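Local atomic coordinates of hypothetical protein (Neisseria meningitidis Z2491, PDB entry 2F46), a protein that is of unknown physiological role but probably acts as a nonclassical, eukaryotic-like phosphatase. Residues 81-95 with 112-124. Residues are numbered along the deposited sequence; the frame is centred on the assembly and turned at random.
Sequences VTARDIQKHDVETFR and GTRCSLLWGFRRA
Leu118 packs against the ring of Phe94 from helix 88-95: its CB stands over one face, 3.9 Å from the ring centroid and 24° off the normal, a CH-pi arrangement. Its CD1 lies near CD1 of the same ring, while CD2 turns instead to the backbone of Asp90 and to CG2 of Ile86. Next along helix 113-124, Phe121 crosses Val91 at about a right angle, with Val91 CG2 3.6 Å from Phe121 CB. Because Val91 CG1 is anti to the backbone N (chi1 174°), the other methyl is left for Phe121 and CG1 itself rests on Leu118 O and Arg122 CB. The helix axes approach to 8.7 Å and are nearly perpendicular. A water beside this crossing donates to both Val91 O and Leu118 O, at 2.8 Å each.

Strand 105-108, a loop opening at Cys109, then helix 113-124, with Gly112 at the N-cap position, follow the strand-loop-helix order of a cysteine-phosphatase P-loop, so the second helix is probably the one that follows that loop. Near its start, Arg114 NH1 donates to Val81 O (3.0 Å, N-H...O 163°), with the acceptor in the guanidinium plane; a salt bridge to Glu54 gives NH1 a second partner. Ala83 CB meets Leu117 CD1, and Ile86 CD1 meets Leu117 CB.

At the far end the guanidinium groups of Arg95 and Arg122 stack, though their closeness, 2.8 Å from NH2 to NH2, is doubtful. In one of its two conformers, the carboxylate of Glu92 probably offsets their like charge: OE1 takes a 2.6 Å bond from Arg95 NH1, and OE2 a longer, tilted one from Arg122 NH1. Glu126, just beyond the segment, holds Arg122 NE in a further salt bridge.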
loop_
_atom_site.group_PDB
_atom_site.type_symbol
_atom_site.label_atom_id
_atom_site.label_comp_id
_atom_site.label_asym_id
_atom_site.label_seq_id
_atom_site.Cartn_x
_atom_site.Cartn_y
_atom_site.Cartn_z
ATOM N N VAL A 81 -3.671 -1.169 9.447
ATOM C CA VAL A 81 -4.637 -0.119 9.737
ATOM C C VAL A 81 -6.016 -0.544 9.261
ATOM O O VAL A 81 -6.175 -1.507 8.495
ATOM C CB VAL A 81 -4.256 1.211 9.062
ATOM C CG1 VAL A 81 -2.819 1.640 9.437
ATOM C CG2 VAL A 81 -4.391 1.107 7.538
ATOM N N THR A 82 -7.040 0.189 9.669
ATOM C CA THR A 82 -8.318 0.180 8.984
ATOM C C THR A 82 -8.560 1.556 8.357
ATOM O O THR A 82 -8.059 2.579 8.856
ATOM C CB THR A 82 -9.493 -0.210 9.898
ATOM O OG1 THR A 82 -9.660 0.824 10.850
ATOM C CG2 THR A 82 -9.212 -1.539 10.596
ATOM N N ALA A 83 -9.238 1.588 7.212
ATOM C CA ALA A 83 -9.432 2.862 6.521
ATOM C C ALA A 83 -10.064 3.891 7.437
ATOM O O ALA A 83 -9.670 5.073 7.469
ATOM C CB ALA A 83 -10.228 2.672 5.255
ATOM N N ARG A 84 -11.034 3.427 8.210
ATOM C CA ARG A 84 -11.745 4.242 9.189
ATOM C C ARG A 84 -10.797 4.887 10.209
ATOM O O ARG A 84 -10.963 6.079 10.528
ATOM C CB ARG A 84 -12.778 3.363 9.920
ATOM C CG ARG A 84 -13.284 3.953 11.254
ATOM C CD ARG A 84 -14.425 3.141 11.898
ATOM N NE ARG A 84 -15.241 3.981 12.790
ATOM C CZ ARG A 84 -16.107 4.897 12.365
ATOM N NH1 ARG A 84 -16.271 5.106 11.066
ATOM N NH2 ARG A 84 -16.802 5.616 13.243
ATOM N N ASP A 85 -9.836 4.129 10.704
ATOM C CA ASP A 85 -9.032 4.562 11.860
ATOM C C ASP A 85 -7.698 5.198 11.502
ATOM O O ASP A 85 -6.937 5.578 12.399
ATOM C CB ASP A 85 -8.802 3.415 12.834
ATOM N N ILE A 86 -7.406 5.361 10.210
ATOM C CA ILE A 86 -6.136 5.959 9.803
ATOM C C ILE A 86 -6.011 7.359 10.419
ATOM O O ILE A 86 -6.918 8.197 10.262
ATOM C CB ILE A 86 -6.041 6.073 8.268
ATOM C CG1 ILE A 86 -5.785 4.695 7.673
ATOM C CG2 ILE A 86 -4.914 7.030 7.861
ATOM C CD1 ILE A 86 -5.903 4.677 6.152
ATOM N N GLN A 87 -4.890 7.580 11.114
ATOM C CA GLN A 87 -4.592 8.845 11.742
ATOM C C GLN A 87 -3.260 9.341 11.229
ATOM O O GLN A 87 -2.562 8.664 10.474
ATOM C CB GLN A 87 -4.539 8.670 13.253
ATOM C CG GLN A 87 -5.858 8.338 13.880
ATOM C CD GLN A 87 -5.790 8.353 15.378
ATOM O OE1 GLN A 87 -5.432 7.352 16.019
ATOM N NE2 GLN A 87 -6.128 9.493 15.959
ATOM N N LYS A 88 -2.925 10.559 11.647
ATOM C CA LYS A 88 -1.665 11.186 11.275
ATOM C C LYS A 88 -0.447 10.302 11.541
ATOM O O LYS A 88 0.423 10.248 10.642
ATOM C CB LYS A 88 -1.508 12.522 12.008
ATOM N N HIS A 89 -0.409 9.639 12.697
ATOM C CA HIS A 89 0.712 8.739 13.060
ATOM C C HIS A 89 0.898 7.659 11.975
ATOM O O HIS A 89 2.017 7.382 11.556
ATOM C CB HIS A 89 0.634 8.175 14.510
ATOM C CG HIS A 89 -0.352 7.072 14.769
ATOM N ND1 HIS A 89 -1.610 7.325 15.265
ATOM C CD2 HIS A 89 -0.213 5.727 14.801
ATOM C CE1 HIS A 89 -2.240 6.189 15.484
ATOM N NE2 HIS A 89 -1.415 5.198 15.216
ATOM N N ASP A 90 -0.208 7.125 11.480
ATOM C CA ASP A 90 -0.147 6.104 10.404
ATOM C C ASP A 90 0.418 6.652 9.101
ATOM O O ASP A 90 1.251 6.013 8.434
ATOM C CB ASP A 90 -1.542 5.514 10.194
ATOM C CG ASP A 90 -2.141 4.967 11.466
ATOM O OD1 ASP A 90 -1.538 4.077 12.103
ATOM O OD2 ASP A 90 -3.230 5.440 11.822
ATOM N N VAL A 91 -0.043 7.824 8.699
ATOM C CA VAL A 91 0.393 8.431 7.476
ATOM C C VAL A 91 1.912 8.680 7.476
ATOM O O VAL A 91 2.630 8.376 6.521
ATOM C CB VAL A 91 -0.358 9.784 7.250
ATOM C CG1 VAL A 91 0.183 10.526 6.060
ATOM C CG2 VAL A 91 -1.887 9.463 7.076
ATOM N N GLU A 92 2.413 9.275 8.547
ATOM C CA GLU A 92 3.853 9.545 8.581
ATOM C C GLU A 92 4.670 8.251 8.788
ATOM O O GLU A 92 5.763 8.156 8.258
ATOM C CB GLU A 92 4.171 10.632 9.602
ATOM C CG GLU A 92 3.549 11.954 9.256
ATOM C CD GLU A 92 4.023 12.488 7.940
ATOM O OE1 GLU A 92 5.231 12.650 7.783
ATOM O OE2 GLU A 92 3.213 12.736 7.050
ATOM N N THR A 93 4.146 7.249 9.491
ATOM C CA THR A 93 4.843 5.954 9.541
ATOM C C THR A 93 4.984 5.323 8.136
ATOM O O THR A 93 6.053 4.851 7.766
ATOM C CB THR A 93 4.174 4.991 10.483
ATOM O OG1 THR A 93 4.385 5.415 11.852
ATOM C CG2 THR A 93 4.704 3.574 10.338
ATOM N N PHE A 94 3.939 5.420 7.315
ATOM C CA PHE A 94 4.039 4.889 5.941
ATOM C C PHE A 94 5.081 5.661 5.148
ATOM O O PHE A 94 5.916 5.100 4.467
ATOM C CB PHE A 94 2.643 4.986 5.323
ATOM C CG PHE A 94 2.487 4.296 3.976
ATOM C CD1 PHE A 94 2.375 2.931 3.879
ATOM C CD2 PHE A 94 2.395 5.079 2.823
ATOM C CE1 PHE A 94 2.178 2.335 2.636
ATOM C CE2 PHE A 94 2.198 4.473 1.585
ATOM C CZ PHE A 94 2.114 3.112 1.505
ATOM N N ARG A 95 5.030 6.995 5.257
ATOM C CA ARG A 95 6.006 7.846 4.588
ATOM C C ARG A 95 7.444 7.474 4.958
ATOM O O ARG A 95 8.299 7.380 4.094
ATOM C CB ARG A 95 5.740 9.296 4.968
ATOM C CG ARG A 95 6.709 10.265 4.407
ATOM C CD ARG A 95 6.679 11.473 5.253
ATOM N NE ARG A 95 7.338 12.573 4.591
ATOM C CZ ARG A 95 7.386 13.808 5.087
ATOM N NH1 ARG A 95 6.788 14.103 6.236
ATOM N NH2 ARG A 95 8.021 14.755 4.412
ATOM N N GLY A 112 -5.990 -2.489 -1.639
ATOM C CA GLY A 112 -5.099 -1.384 -1.959
ATOM C C GLY A 112 -5.640 -0.034 -1.514
ATOM O O GLY A 112 -4.914 0.964 -1.578
ATOM N N THR A 113 -6.867 0.018 -1.009
ATOM C CA THR A 113 -7.470 1.274 -0.549
ATOM C C THR A 113 -6.667 1.910 0.579
ATOM O O THR A 113 -6.403 3.105 0.581
ATOM C CB THR A 113 -8.911 1.041 -0.100
ATOM O OG1 THR A 113 -9.641 0.602 -1.263
ATOM C CG2 THR A 113 -9.551 2.304 0.441
ATOM N N ARG A 114 -6.317 1.099 1.566
ATOM C CA ARG A 114 -5.602 1.685 2.719
ATOM C C ARG A 114 -4.242 2.224 2.342
ATOM O O ARG A 114 -3.866 3.322 2.821
ATOM C CB ARG A 114 -5.494 0.679 3.853
ATOM C CG ARG A 114 -6.819 0.454 4.554
ATOM C CD ARG A 114 -6.796 -0.815 5.440
ATOM N NE ARG A 114 -7.322 -1.953 4.701
ATOM C CZ ARG A 114 -7.760 -3.059 5.287
ATOM N NH1 ARG A 114 -7.678 -3.212 6.590
ATOM N NH2 ARG A 114 -8.315 -4.006 4.543
ATOM N N CYS A 115 -3.514 1.505 1.482
ATOM C CA CYS A 115 -2.216 1.953 0.980
ATOM C C CYS A 115 -2.375 3.307 0.273
ATOM O O CYS A 115 -1.652 4.288 0.519
ATOM C CB CYS A 115 -1.603 0.903 0.054
ATOM S SG CYS A 115 -1.763 -0.830 0.665
ATOM N N SER A 116 -3.395 3.348 -0.588
ATOM C CA SER A 116 -3.629 4.532 -1.390
ATOM C C SER A 116 -4.017 5.715 -0.511
ATOM O O SER A 116 -3.662 6.867 -0.785
ATOM C CB SER A 116 -4.673 4.242 -2.462
ATOM O OG SER A 116 -4.273 3.190 -3.316
ATOM N N LEU A 117 -4.744 5.458 0.566
ATOM C CA LEU A 117 -5.073 6.529 1.509
ATOM C C LEU A 117 -3.862 7.003 2.308
ATOM O O LEU A 117 -3.689 8.217 2.546
ATOM C CB LEU A 117 -6.143 6.081 2.468
ATOM C CG LEU A 117 -7.548 6.022 1.929
ATOM C CD1 LEU A 117 -8.456 5.368 2.911
ATOM C CD2 LEU A 117 -8.080 7.399 1.642
ATOM N N LEU A 118 -3.030 6.095 2.777
ATOM C CA LEU A 118 -1.842 6.506 3.506
ATOM C C LEU A 118 -0.964 7.399 2.619
ATOM O O LEU A 118 -0.451 8.438 3.081
ATOM C CB LEU A 118 -1.075 5.282 4.012
ATOM C CG LEU A 118 -1.812 4.519 5.122
ATOM C CD1 LEU A 118 -1.180 3.156 5.291
ATOM C CD2 LEU A 118 -1.793 5.282 6.452
ATOM N N TRP A 119 -0.788 6.994 1.361
ATOM C CA TRP A 119 -0.070 7.778 0.344
ATOM C C TRP A 119 -0.784 9.094 0.137
ATOM O O TRP A 119 -0.193 10.185 0.229
ATOM C CB TRP A 119 0.006 6.994 -0.961
ATOM C CG TRP A 119 0.591 7.703 -2.092
ATOM C CD1 TRP A 119 1.909 7.763 -2.417
ATOM C CD2 TRP A 119 -0.113 8.407 -3.095
ATOM N NE1 TRP A 119 2.070 8.540 -3.550
ATOM C CE2 TRP A 119 0.839 8.939 -3.987
ATOM C CE3 TRP A 119 -1.472 8.673 -3.309
ATOM C CZ2 TRP A 119 0.484 9.687 -5.091
ATOM C CZ3 TRP A 119 -1.827 9.409 -4.426
ATOM C CH2 TRP A 119 -0.852 9.937 -5.275
ATOM N N GLY A 120 -2.087 9.023 -0.067
ATOM C CA GLY A 120 -2.871 10.202 -0.473
ATOM C C GLY A 120 -2.995 11.260 0.599
ATOM O O GLY A 120 -2.969 12.442 0.292
ATOM N N PHE A 121 -3.161 10.902 1.857
ATOM C CA PHE A 121 -3.192 11.882 2.956
ATOM C C PHE A 121 -1.885 12.690 3.028
ATOM O O PHE A 121 -1.897 13.901 3.367
ATOM C CB PHE A 121 -3.434 11.191 4.296
ATOM C CG PHE A 121 -4.841 10.781 4.529
ATOM C CD1 PHE A 121 -5.867 11.649 4.349
ATOM C CD2 PHE A 121 -5.136 9.484 4.957
ATOM C CE1 PHE A 121 -7.169 11.234 4.587
ATOM C CE2 PHE A 121 -6.421 9.091 5.206
ATOM C CZ PHE A 121 -7.417 9.916 5.009
ATOM N N ARG A 122 -0.785 12.025 2.730
ATOM C CA ARG A 122 0.535 12.683 2.737
ATOM C C ARG A 122 0.651 13.663 1.576
ATOM O O ARG A 122 1.126 14.809 1.782
ATOM C CB ARG A 122 1.641 11.636 2.720
ATOM C CG ARG A 122 3.041 12.159 2.675
ATOM C CD ARG A 122 3.365 13.028 3.863
ATOM N NE ARG A 122 4.350 14.018 3.456
ATOM C CZ ARG A 122 4.666 15.104 4.149
ATOM N NH1 ARG A 122 4.112 15.347 5.331
ATOM N NH2 ARG A 122 5.572 15.940 3.658
ATOM N N ARG A 123 0.199 13.261 0.385
ATOM C CA ARG A 123 0.164 14.126 -0.813
ATOM C C ARG A 123 -0.705 15.344 -0.537
ATOM O O ARG A 123 -0.367 16.463 -0.978
ATOM C CB ARG A 123 -0.366 13.380 -2.042
ATOM C CG ARG A 123 0.363 12.118 -2.444
ATOM C CD ARG A 123 1.742 12.333 -3.051
ATOM N NE ARG A 123 2.792 12.666 -2.102
ATOM C CZ ARG A 123 3.345 11.826 -1.221
ATOM N NH1 ARG A 123 2.943 10.564 -1.107
ATOM N NH2 ARG A 123 4.315 12.261 -0.418
ATOM N N ALA A 124 -1.836 15.162 0.145
ATOM C CA ALA A 124 -2.723 16.274 0.481
ATOM C C ALA A 124 -1.985 17.291 1.341
ATOM O O ALA A 124 -2.031 18.501 1.058
ATOM C CB ALA A 124 -3.999 15.803 1.159
HETATM O O HOH W 1 2.281 8.549 3.698
#